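Chloromuconate cycloisomerase (Rhodococcus opacus, PDB 4M0X) is a metal-binding member of the enolase superfamily, built from an N-terminal domain and a barrel domain that holds a manganese(II) ion. Local coordinates at residues Asp176-Arg179 with Val180-Leu184; Ile79-Asp82 with Pro83-Gly87. All blocks are in the same frame, centred on the assembly; numbering follows the deposited sequence.

In the fold
Interactions 1 and 2 lie on opposite sides of the chain's centre, their own centres about 50 Å apart and their nearest atoms about 38 Å apart, so neither touches the other. Interaction 2 comes first in the chain, in the N-terminal family region, where 79-82 leads into helix 86-96 and a second subunit packs nearby. Interaction 1 follows in the barrel, on helix 173-183, between strand 163-167 and strand 192-196. That second strand ends at Asp196, which binds the manganese ion with Glu222 and Asp247. The side chain of Asp176 is still about 13 Å from the ion, so interaction 1 belongs to the barrel's outer wall and not to the metal site.

Interaction 1: residues Asp176-Arg179 with Val180-Leu184; sequences DSRR and VLDVL
Val180 N bonds back to Asp176 O at 3.0 Å, Leu181 N to Ser177 O at 2.9 Å and Asp182 N to Arg178 O at 2.9 Å, the i to i+4 pattern of an alpha helix. This is helix 173-183 of a beta-alpha-beta unit in the TIM-type barrel, between strands 163-167 and 192-196. The pattern is slacker at Arg179 O, which takes weak bonds from Val183 N and from Asp182 N. On the face toward the barrel strands, Val180 holds CG2 beside its own backbone N (CG1 anti, chi1 172°). From there CG2 meets Asp176 O and also lies over one face of the Arg179 guanidinium, 4.0 Å from NH2 and offset toward the rim. Val180 and Val183 both pack on Phe166 of strand 163-167.

Arg179 runs extended through chi2 and then bends at chi3 (68°), which turns its guanidinium back along the helix to Asp176. The grip is side-on, with two nitrogens sharing one oxygen: NE reaches Asp176 OD1 at 3.0 Å, and NH2 forms a salt bridge to Asp176 OD1 on its syn side. OD1 sits in the guanidinium plane, which should hold the arginine's rotation. NH2 also bonds Lys167 O, while Asp176 OD2 accepts from Gly169 N, so the pair ties the helix to the end of the preceding strand and its loop.

Arg178 and Asp182, four residues apart, form a salt bridge whose atoms are crowded in the model and doubtfully placed. On another side Leu181 leans over Ser177, its CB and CG against Ser177 O, and touches Ile212 of helix 203-215. The Ser177 hydroxyl, OG, bonds to Ala173 O, one turn earlier.

Interaction 2: residues Ile79-Asp82 with Pro83-Gly87; sequences IGRD and PSTIG
Asp82 to Thr85 make a type I beta turn that delivers the chain into helix 86-96. Thr85 stands at the N-cap position, but its side chain makes no capping bond; the hydroxyl turns back to Asp82 O instead. Backbone and hydroxyl bonds converge on that oxygen. Thr85 N closes the turn on Asp82 O at 2.9 Å, coming from above the carbonyl plane, while Thr85 OG1 donates to Asp82 O at 2.7 Å in that plane, on a lone pair. The hydroxyl gets there because OG1 lies between the backbone N and the carbonyl carbon (chi1 54°).

Thr85 OG1 also accepts from Arg81 NH1 at 3.0 Å, at the edge of the guanidinium though 17° out of its plane. The arginine chain bends at chi3 to cross the threonine, and its NE bonds to Val77 O, so NE and NH1 anchor the guanidinium to the loop before it and to the turn.

In packing, Pro83 rests on Ile5 of strand 5-17, and Thr85 on Leu130 of the second subunit. Carboxylate bonds form the last group. Asp82 OD1 takes a weak bond from Ser84 N, a loose Asx turn. Ser84 OG donates to Asp82 OD1 at 3.1 Å, approaching from above the carboxylate plane.

Interaction 1: residues Asp176-Arg179 with Val180-Leu184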
loop_
_atom_site.group_PDB
_atom_site.type_symbol
_atom_site.label_atom_id
_atom_site.label_comp_id
_atom_site.label_asym_id
_atom_site.label_seq_id
_atom_site.Cartn_x
_atom_site.Cartn_y
_atom_site.Cartn_z
ATOM N N ASP A 176 34.083 -3.050 16.790
ATOM C CA ASP A 176 34.295 -2.290 15.541
ATOM C C ASP A 176 33.948 -0.810 15.637
ATOM O O ASP A 176 34.672 0.031 15.111
ATOM C CB ASP A 176 33.504 -2.907 14.357
ATOM C CG ASP A 176 34.259 -2.816 13.029
ATOM O OD1 ASP A 176 35.439 -2.383 13.025
ATOM O OD2 ASP A 176 33.683 -3.187 11.987
ATOM N N SER A 177 32.833 -0.512 16.297
ATOM C CA SER A 177 32.310 0.841 16.392
ATOM C C SER A 177 33.041 1.649 17.410
ATOM O O SER A 177 33.150 2.858 17.272
ATOM C CB SER A 177 30.839 0.816 16.759
ATOM O OG SER A 177 30.118 0.138 15.756
ATOM N N ARG A 178 33.523 0.994 18.454
ATOM C CA ARG A 178 34.365 1.682 19.422
ATOM C C ARG A 178 35.663 2.091 18.694
ATOM O O ARG A 178 36.062 3.254 18.713
ATOM C CB ARG A 178 34.627 0.783 20.633
ATOM C CG ARG A 178 34.585 1.509 21.967
ATOM C CD ARG A 178 35.817 2.384 22.204
ATOM N NE ARG A 178 35.465 3.624 22.901
ATOM C CZ ARG A 178 35.524 4.846 22.369
ATOM N NH1 ARG A 178 35.945 5.028 21.124
ATOM N NH2 ARG A 178 35.174 5.899 23.097
ATOM N N ARG A 179 36.270 1.136 17.996
ATOM C CA ARG A 179 37.436 1.409 17.174
ATOM C C ARG A 179 37.217 2.628 16.290
ATOM O O ARG A 179 38.065 3.520 16.219
ATOM C CB ARG A 179 37.796 0.189 16.316
ATOM C CG ARG A 179 38.939 0.413 15.337
ATOM C CD ARG A 179 39.189 -0.822 14.493
ATOM N NE ARG A 179 38.095 -1.120 13.558
ATOM C CZ ARG A 179 38.001 -0.641 12.311
ATOM N NH1 ARG A 179 38.933 0.172 11.799
ATOM N NH2 ARG A 179 36.975 -0.997 11.551
ATOM N N VAL A 180 36.076 2.680 15.621
ATOM C CA VAL A 180 35.842 3.770 14.681
ATOM C C VAL A 180 35.611 5.077 15.425
ATOM O O VAL A 180 36.094 6.130 14.991
ATOM C CB VAL A 180 34.717 3.441 13.686
ATOM C CG1 VAL A 180 34.343 4.645 12.847
ATOM C CG2 VAL A 180 35.182 2.324 12.788
ATOM N N LEU A 181 34.900 5.001 16.549
ATOM C CA LEU A 181 34.640 6.189 17.357
ATOM C C LEU A 181 35.972 6.762 17.819
ATOM O O LEU A 181 36.108 7.979 17.979
ATOM C CB LEU A 181 33.744 5.879 18.564
ATOM C CG LEU A 181 32.238 5.605 18.386
ATOM C CD1 LEU A 181 31.693 4.922 19.627
ATOM C CD2 LEU A 181 31.415 6.842 18.086
ATOM N N ASP A 182 36.951 5.880 18.021
ATOM C CA ASP A 182 38.278 6.300 18.449
ATOM C C ASP A 182 38.881 7.231 17.439
ATOM O O ASP A 182 39.277 8.330 17.786
ATOM C CB ASP A 182 39.206 5.108 18.635
ATOM C CG ASP A 182 39.254 4.629 20.055
ATOM O OD1 ASP A 182 38.238 4.782 20.781
ATOM O OD2 ASP A 182 40.317 4.096 20.445
ATOM N N VAL A 183 38.928 6.790 16.187
ATOM C CA VAL A 183 39.566 7.550 15.118
ATOM C C VAL A 183 38.826 8.841 14.803
ATOM O O VAL A 183 39.441 9.837 14.453
ATOM C CB VAL A 183 39.671 6.726 13.840
ATOM C CG1 VAL A 183 40.338 7.551 12.756
ATOM C CG2 VAL A 183 40.449 5.445 14.104
ATOM N N LEU A 184 37.509 8.814 14.955
ATOM C CA LEU A 184 36.672 9.972 14.743
ATOM C C LEU A 184 36.945 11.084 15.745
ATOM O O LEU A 184 36.488 12.224 15.568
ATOM C CB LEU A 184 35.203 9.565 14.838
ATOM C CG LEU A 184 34.587 8.823 13.671
ATOM C CD1 LEU A 184 33.521 7.866 14.170
ATOM C CD2 LEU A 184 34.004 9.854 12.723
#

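Interaction 2: residues Ile79-Asp82 with Pro83-Gly87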
loop_
_atom_site.group_PDB
_atom_site.type_symbol
_atom_site.label_atom_id
_atom_site.label_comp_id
_atom_site.label_asym_id
_atom_site.label_seq_id
_atom_site.Cartn_x
_atom_site.Cartn_y
_atom_site.Cartn_z
ATOM N N ILE A 79 35.904 -12.225 -30.751
ATOM C CA ILE A 79 36.766 -12.495 -31.903
ATOM C C ILE A 79 35.956 -12.514 -33.221
ATOM O O ILE A 79 34.985 -13.269 -33.367
ATOM C CB ILE A 79 37.497 -13.841 -31.739
ATOM C CG1 ILE A 79 38.075 -14.010 -30.319
ATOM C CG2 ILE A 79 38.521 -14.040 -32.851
ATOM C CD1 ILE A 79 39.409 -13.343 -30.040
ATOM N N GLY A 80 36.353 -11.669 -34.169
ATOM C CA GLY A 80 35.731 -11.625 -35.494
ATOM C C GLY A 80 34.584 -10.643 -35.639
ATOM O O GLY A 80 34.001 -10.511 -36.735
ATOM N N ARG A 81 34.263 -9.964 -34.531
ATOM C CA ARG A 81 33.185 -8.978 -34.467
ATOM C C ARG A 81 33.643 -7.588 -34.889
ATOM O O ARG A 81 34.841 -7.271 -34.864
ATOM C CB ARG A 81 32.605 -8.937 -33.054
ATOM C CG ARG A 81 32.183 -7.547 -32.558
ATOM C CD ARG A 81 31.281 -7.492 -31.305
ATOM N NE ARG A 81 30.286 -8.566 -31.195
ATOM C CZ ARG A 81 29.187 -8.683 -31.941
ATOM N NH1 ARG A 81 28.924 -7.768 -32.880
ATOM N NH2 ARG A 81 28.353 -9.721 -31.741
ATOM N N ASP A 82 32.678 -6.771 -35.303
ATOM C CA ASP A 82 32.903 -5.352 -35.563
ATOM C C ASP A 82 33.135 -4.589 -34.236
ATOM O O ASP A 82 32.239 -4.507 -33.386
ATOM C CB ASP A 82 31.707 -4.792 -36.325
ATOM C CG ASP A 82 31.925 -3.367 -36.837
ATOM O OD1 ASP A 82 32.967 -2.705 -36.538
ATOM O OD2 ASP A 82 31.002 -2.905 -37.549
ATOM N N PRO A 83 34.342 -4.026 -34.060
ATOM C CA PRO A 83 34.761 -3.410 -32.808
ATOM C C PRO A 83 33.853 -2.265 -32.362
ATOM O O PRO A 83 33.809 -1.952 -31.155
ATOM C CB PRO A 83 36.150 -2.850 -33.123
ATOM C CG PRO A 83 36.568 -3.427 -34.416
ATOM C CD PRO A 83 35.343 -3.877 -35.128
ATOM N N SER A 84 33.157 -1.640 -33.318
ATOM C CA SER A 84 32.263 -0.516 -33.002
ATOM C C SER A 84 30.885 -0.943 -32.468
ATOM O O SER A 84 30.106 -0.088 -32.041
ATOM C CB SER A 84 32.082 0.405 -34.210
ATOM O OG SER A 84 31.454 -0.287 -35.283
ATOM N N THR A 85 30.591 -2.244 -32.521
ATOM C CA THR A 85 29.275 -2.759 -32.115
ATOM C C THR A 85 29.329 -3.285 -30.673
ATOM O O THR A 85 29.144 -4.483 -30.411
ATOM C CB THR A 85 28.666 -3.790 -33.119
ATOM O OG1 THR A 85 29.575 -4.867 -33.374
ATOM C CG2 THR A 85 28.383 -3.137 -34.415
ATOM N N ILE A 86 29.586 -2.356 -29.752
ATOM C CA ILE A 86 29.737 -2.637 -28.319
ATOM C C ILE A 86 28.403 -3.036 -27.717
ATOM O O ILE A 86 28.345 -3.889 -26.815
ATOM C CB ILE A 86 30.333 -1.412 -27.588
ATOM C CG1 ILE A 86 31.762 -1.163 -28.091
ATOM C CG2 ILE A 86 30.362 -1.605 -26.073
ATOM C CD1 ILE A 86 32.010 0.258 -28.523
ATOM N N GLY A 87 27.338 -2.424 -28.231
ATOM C CA GLY A 87 25.976 -2.751 -27.817
ATOM C C GLY A 87 25.663 -4.219 -28.017
ATOM O O GLY A 87 25.237 -4.909 -27.074
#